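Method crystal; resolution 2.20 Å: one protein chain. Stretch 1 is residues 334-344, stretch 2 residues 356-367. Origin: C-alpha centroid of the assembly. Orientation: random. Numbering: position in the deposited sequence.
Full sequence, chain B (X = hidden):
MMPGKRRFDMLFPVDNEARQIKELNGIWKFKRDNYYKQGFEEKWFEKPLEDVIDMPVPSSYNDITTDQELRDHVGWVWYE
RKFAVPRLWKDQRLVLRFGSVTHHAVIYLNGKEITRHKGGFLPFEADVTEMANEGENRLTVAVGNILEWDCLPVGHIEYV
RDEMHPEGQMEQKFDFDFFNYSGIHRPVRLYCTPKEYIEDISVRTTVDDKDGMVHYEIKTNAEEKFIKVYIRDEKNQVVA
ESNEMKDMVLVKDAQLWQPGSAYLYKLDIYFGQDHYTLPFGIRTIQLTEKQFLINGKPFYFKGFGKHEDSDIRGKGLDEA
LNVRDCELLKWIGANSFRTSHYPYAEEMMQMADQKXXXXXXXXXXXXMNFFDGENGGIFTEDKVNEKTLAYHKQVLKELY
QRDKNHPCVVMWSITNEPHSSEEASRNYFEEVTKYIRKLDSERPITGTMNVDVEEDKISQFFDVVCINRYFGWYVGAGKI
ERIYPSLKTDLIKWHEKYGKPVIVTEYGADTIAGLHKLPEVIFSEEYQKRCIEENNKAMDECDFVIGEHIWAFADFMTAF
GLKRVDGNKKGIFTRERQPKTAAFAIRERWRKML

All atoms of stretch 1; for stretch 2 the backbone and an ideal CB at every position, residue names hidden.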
# COMPACT_ATOMS: atom_id res chain seq x y z
N ALA B 334 9.30 -23.37 11.71
CA ALA B 334 10.59 -23.66 11.13
C ALA B 334 11.50 -24.32 12.17
O ALA B 334 11.31 -24.16 13.38
CB ALA B 334 11.23 -22.38 10.59
N ASN B 335 12.46 -25.10 11.70
CA ASN B 335 13.44 -25.71 12.58
C ASN B 335 14.88 -25.43 12.18
O ASN B 335 15.80 -25.93 12.84
CB ASN B 335 13.23 -27.24 12.68
CG ASN B 335 13.40 -27.95 11.35
OD1 ASN B 335 13.94 -27.40 10.39
ND2 ASN B 335 12.92 -29.19 11.28
N SER B 336 15.11 -24.65 11.12
CA SER B 336 16.44 -24.50 10.55
C SER B 336 16.51 -23.23 9.70
O SER B 336 15.48 -22.72 9.25
CB SER B 336 16.80 -25.74 9.72
OG SER B 336 15.81 -26.00 8.72
N PHE B 337 17.72 -22.73 9.49
CA PHE B 337 17.98 -21.76 8.44
C PHE B 337 19.36 -22.01 7.85
O PHE B 337 20.19 -22.73 8.42
CB PHE B 337 17.84 -20.30 8.92
CG PHE B 337 18.73 -19.92 10.08
CD1 PHE B 337 18.31 -20.10 11.38
CD2 PHE B 337 19.97 -19.33 9.86
CE1 PHE B 337 19.12 -19.73 12.45
CE2 PHE B 337 20.78 -18.95 10.92
CZ PHE B 337 20.36 -19.15 12.22
N ARG B 338 19.58 -21.40 6.68
CA ARG B 338 20.89 -21.38 6.03
C ARG B 338 21.42 -19.95 6.06
O ARG B 338 20.67 -19.00 5.79
CB ARG B 338 20.79 -21.88 4.58
CG ARG B 338 22.08 -21.65 3.79
CD ARG B 338 22.06 -22.32 2.42
NE ARG B 338 20.94 -21.86 1.60
CZ ARG B 338 21.07 -21.18 0.45
NH1 ARG B 338 22.28 -20.87 -0.00
NH2 ARG B 338 19.99 -20.81 -0.23
N THR B 339 22.70 -19.78 6.41
CA THR B 339 23.28 -18.44 6.50
C THR B 339 23.59 -17.94 5.08
O THR B 339 24.74 -17.75 4.68
CB THR B 339 24.52 -18.41 7.38
OG1 THR B 339 25.65 -18.93 6.67
CG2 THR B 339 24.30 -19.21 8.65
N SER B 340 22.51 -17.71 4.30
CA SER B 340 22.59 -17.52 2.87
C SER B 340 23.55 -16.40 2.51
O SER B 340 23.34 -15.23 2.82
CB SER B 340 21.20 -17.30 2.22
OG SER B 340 20.34 -16.56 3.06
N HIS B 341 24.68 -16.85 1.97
CA HIS B 341 25.67 -16.27 1.09
C HIS B 341 26.79 -15.61 1.86
O HIS B 341 27.64 -14.99 1.25
CB HIS B 341 25.08 -15.37 0.02
CG HIS B 341 23.82 -15.94 -0.60
ND1 HIS B 341 23.61 -17.30 -0.69
CD2 HIS B 341 22.75 -15.35 -1.18
CE1 HIS B 341 22.43 -17.52 -1.25
NE2 HIS B 341 21.90 -16.36 -1.57
N TYR B 342 26.86 -15.80 3.18
CA TYR B 342 27.98 -15.35 4.01
C TYR B 342 27.73 -15.78 5.45
O TYR B 342 26.59 -16.01 5.85
CB TYR B 342 28.12 -13.82 3.93
CG TYR B 342 26.79 -13.11 3.95
CD1 TYR B 342 26.18 -12.66 2.78
CD2 TYR B 342 26.12 -12.89 5.14
CE1 TYR B 342 24.93 -12.03 2.79
CE2 TYR B 342 24.88 -12.27 5.17
CZ TYR B 342 24.29 -11.84 3.99
OH TYR B 342 23.06 -11.22 4.04
N PRO B 343 28.79 -15.88 6.24
CA PRO B 343 28.61 -16.14 7.68
C PRO B 343 27.87 -14.99 8.38
O PRO B 343 28.05 -13.82 8.04
CB PRO B 343 30.05 -16.27 8.21
CG PRO B 343 30.87 -16.64 7.00
CD PRO B 343 30.20 -15.98 5.82
N TYR B 344 27.06 -15.35 9.36
CA TYR B 344 26.34 -14.37 10.15
C TYR B 344 27.15 -14.03 11.40
O TYR B 344 28.17 -14.65 11.70
CB TYR B 344 24.94 -14.88 10.52
CG TYR B 344 23.98 -15.05 9.35
CD1 TYR B 344 24.33 -14.65 8.06
CD2 TYR B 344 22.71 -15.62 9.54
CE1 TYR B 344 23.45 -14.80 6.98
CE2 TYR B 344 21.82 -15.79 8.47
CZ TYR B 344 22.20 -15.37 7.20
OH TYR B 344 21.33 -15.53 6.13
N UNK B 356 18.20 -24.37 19.98
CA UNK B 356 18.09 -25.65 19.31
C UNK B 356 17.75 -25.58 17.84
O UNK B 356 17.09 -26.49 17.33
CB UNK B 356 17.03 -26.50 20.02
N UNK B 357 18.19 -24.53 17.14
CA UNK B 357 17.90 -24.37 15.72
C UNK B 357 19.05 -24.96 14.91
O UNK B 357 20.23 -24.75 15.23
CB UNK B 357 17.68 -22.90 15.37
N UNK B 358 18.73 -25.68 13.86
CA UNK B 358 19.73 -26.34 13.03
C UNK B 358 20.13 -25.39 11.91
O UNK B 358 19.28 -24.74 11.31
CB UNK B 358 19.20 -27.66 12.47
N UNK B 359 21.43 -25.30 11.62
CA UNK B 359 21.95 -24.26 10.74
C UNK B 359 22.83 -24.90 9.68
O UNK B 359 23.62 -25.80 9.97
CB UNK B 359 22.73 -23.21 11.53
N UNK B 360 22.66 -24.46 8.44
CA UNK B 360 23.62 -24.71 7.37
C UNK B 360 24.47 -23.45 7.26
O UNK B 360 23.95 -22.37 6.95
CB UNK B 360 22.93 -25.05 6.05
N UNK B 361 25.76 -23.58 7.53
CA UNK B 361 26.71 -22.47 7.60
C UNK B 361 27.45 -22.32 6.27
O UNK B 361 28.08 -23.27 5.78
CB UNK B 361 27.71 -22.68 8.74
N UNK B 362 27.40 -21.11 5.69
CA UNK B 362 27.80 -20.90 4.30
C UNK B 362 28.85 -19.80 4.16
O UNK B 362 28.75 -18.75 4.81
CB UNK B 362 26.58 -20.55 3.45
N UNK B 363 29.84 -20.02 3.28
CA UNK B 363 30.86 -19.01 2.99
C UNK B 363 30.42 -18.12 1.83
O UNK B 363 29.59 -18.54 1.01
CB UNK B 363 32.20 -19.68 2.67
N UNK B 364 30.96 -16.91 1.68
CA UNK B 364 30.43 -16.01 0.64
C UNK B 364 30.97 -16.29 -0.76
O UNK B 364 31.28 -15.36 -1.51
CB UNK B 364 30.75 -14.56 1.01
N UNK B 365 31.06 -17.56 -1.12
CA UNK B 365 31.41 -17.97 -2.49
C UNK B 365 30.18 -17.91 -3.39
O UNK B 365 29.67 -18.91 -3.91
CB UNK B 365 32.00 -19.38 -2.50
N UNK B 366 29.68 -16.69 -3.56
CA UNK B 366 28.46 -16.40 -4.30
C UNK B 366 28.82 -15.41 -5.39
O UNK B 366 29.72 -14.58 -5.23
CB UNK B 366 27.36 -15.85 -3.39
N UNK B 367 28.14 -15.52 -6.53
CA UNK B 367 28.43 -14.64 -7.64
C UNK B 367 29.38 -15.20 -8.67
O UNK B 367 29.77 -14.46 -9.58
CB UNK B 367 29.00 -13.33 -7.10

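Position 356 has positive phi (74°), and nothing of stretch 1 lies within 5.5 Å of its ideal CB. Such a backbone favours glycine, with asparagine a tolerable second. It is Gly 356, joined to stretch 1 through a water that donates to its O and to Asn 335 O.

At 357 the CB points sideways, 4.5 Å from Phe 337 CE1, so a branched aliphatic chain would suit. Ile 357 sets CG2 3.6 Å from Phe 337 CE1.

From 358 the backbone runs parallel to strand 336-338, the N and O of 358 bonding to Asn 335 O and Phe 337 N, those of 360 to Phe 337 O and Thr 339 N. At 358 CB lies on the sheet face shared by Ser 336 and Arg 338; valine, isoleucine or threonine, all at ease in strands, would fit. Val 358 packs its CB 4.1 Å from Ser 336 CB.

Position 359 turns to the side of the sheet that carries Phe 337, whose ring offers a flat apolar surface, with the methyl of Thr 339 nearby. Valine or isoleucine would suit. Val 359 lays CG2 over the ring face, 3.6 Å from Phe 337 CZ, while its CG1 lies 3.7 Å from Thr 339 CG2.

Position 360 returns to the side of Arg 338, with CB 4.1 Å from Arg 338 CB and beside that chain's carbons, so an aliphatic would serve. It is Ile 360, packed there.

At 361 CB points away, leaving the choice loose; Asp, Asn or Ser could turn back toward Thr 339 and Tyr 344. Asp 361 does so, and its OD1 accepts from a water that in turn accepts from Tyr 344 N.

Position 362 meets a positive guanidinium and the N and ND1 of His 341, both able to donate. CB points sideways, so an acid must be long enough to reach them: glutamate rather than aspartate, with glutamine a weaker choice. Glu 362 forms a salt bridge from OE1 to Arg 338 NH1 (2.8 Å), while OE2 accepts from His 341 ND1 (2.9 Å) and, weakly, from His 341 N (2.7 Å). Its own N donates to Thr 339 OG1 (3.0 Å).

Position 363 points away and is little constrained; it is Val 363.

At 364 the ideal CB sits tightly, 3.1 Å from His 341 O; phi (-81°) permits proline among several residues. Pro 364 brings its ring to Tyr 342 CB and Pro 343 CD.

At 365, pointing away, stretch 1 selects nothing; it is Ala 365. Position 366 faces His 341, inviting an aliphatic; Val 366 puts CG2 over the imidazole face. At 367 a CB would jam against the preceding carbonyl, hence Gly 367.

Stretch 2 356-367: GIVVIDEVPAVG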
# COMPACT_ATOMS: atom_id res chain seq x y z
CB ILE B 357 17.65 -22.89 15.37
CG1 ILE B 357 16.37 -22.38 16.06
CG2 ILE B 357 17.56 -22.69 13.86
CD1 ILE B 357 16.34 -20.84 16.24
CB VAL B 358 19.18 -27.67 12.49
CG1 VAL B 358 20.08 -28.23 11.43
CG2 VAL B 358 19.02 -28.67 13.64
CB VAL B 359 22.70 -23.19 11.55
CG1 VAL B 359 23.38 -22.18 10.66
CG2 VAL B 359 21.76 -22.48 12.50
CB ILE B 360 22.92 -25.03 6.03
CG1 ILE B 360 22.04 -26.28 6.14
CG2 ILE B 360 23.94 -25.25 4.92
CD1 ILE B 360 21.16 -26.49 4.90
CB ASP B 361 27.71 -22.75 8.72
CG ASP B 361 28.19 -21.50 9.43
OD1 ASP B 361 28.01 -20.36 8.92
OD2 ASP B 361 28.80 -21.68 10.50
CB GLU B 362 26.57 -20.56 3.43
CG GLU B 362 26.83 -20.58 1.92
CD GLU B 362 25.54 -20.42 1.11
OE1 GLU B 362 24.91 -21.46 0.78
OE2 GLU B 362 25.16 -19.26 0.80
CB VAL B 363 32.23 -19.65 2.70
CG1 VAL B 363 32.81 -20.30 3.96
CG2 VAL B 363 32.16 -20.64 1.53
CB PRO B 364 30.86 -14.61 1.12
CG PRO B 364 31.67 -14.83 2.42
CD PRO B 364 32.05 -16.28 2.45
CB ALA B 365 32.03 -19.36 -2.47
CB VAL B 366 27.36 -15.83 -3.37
CG1 VAL B 366 27.79 -14.49 -2.78
CG2 VAL B 366 26.01 -15.72 -4.09
O HOH W 1 15.37 -27.01 15.44
O HOH W 2 27.38 -18.03 10.36
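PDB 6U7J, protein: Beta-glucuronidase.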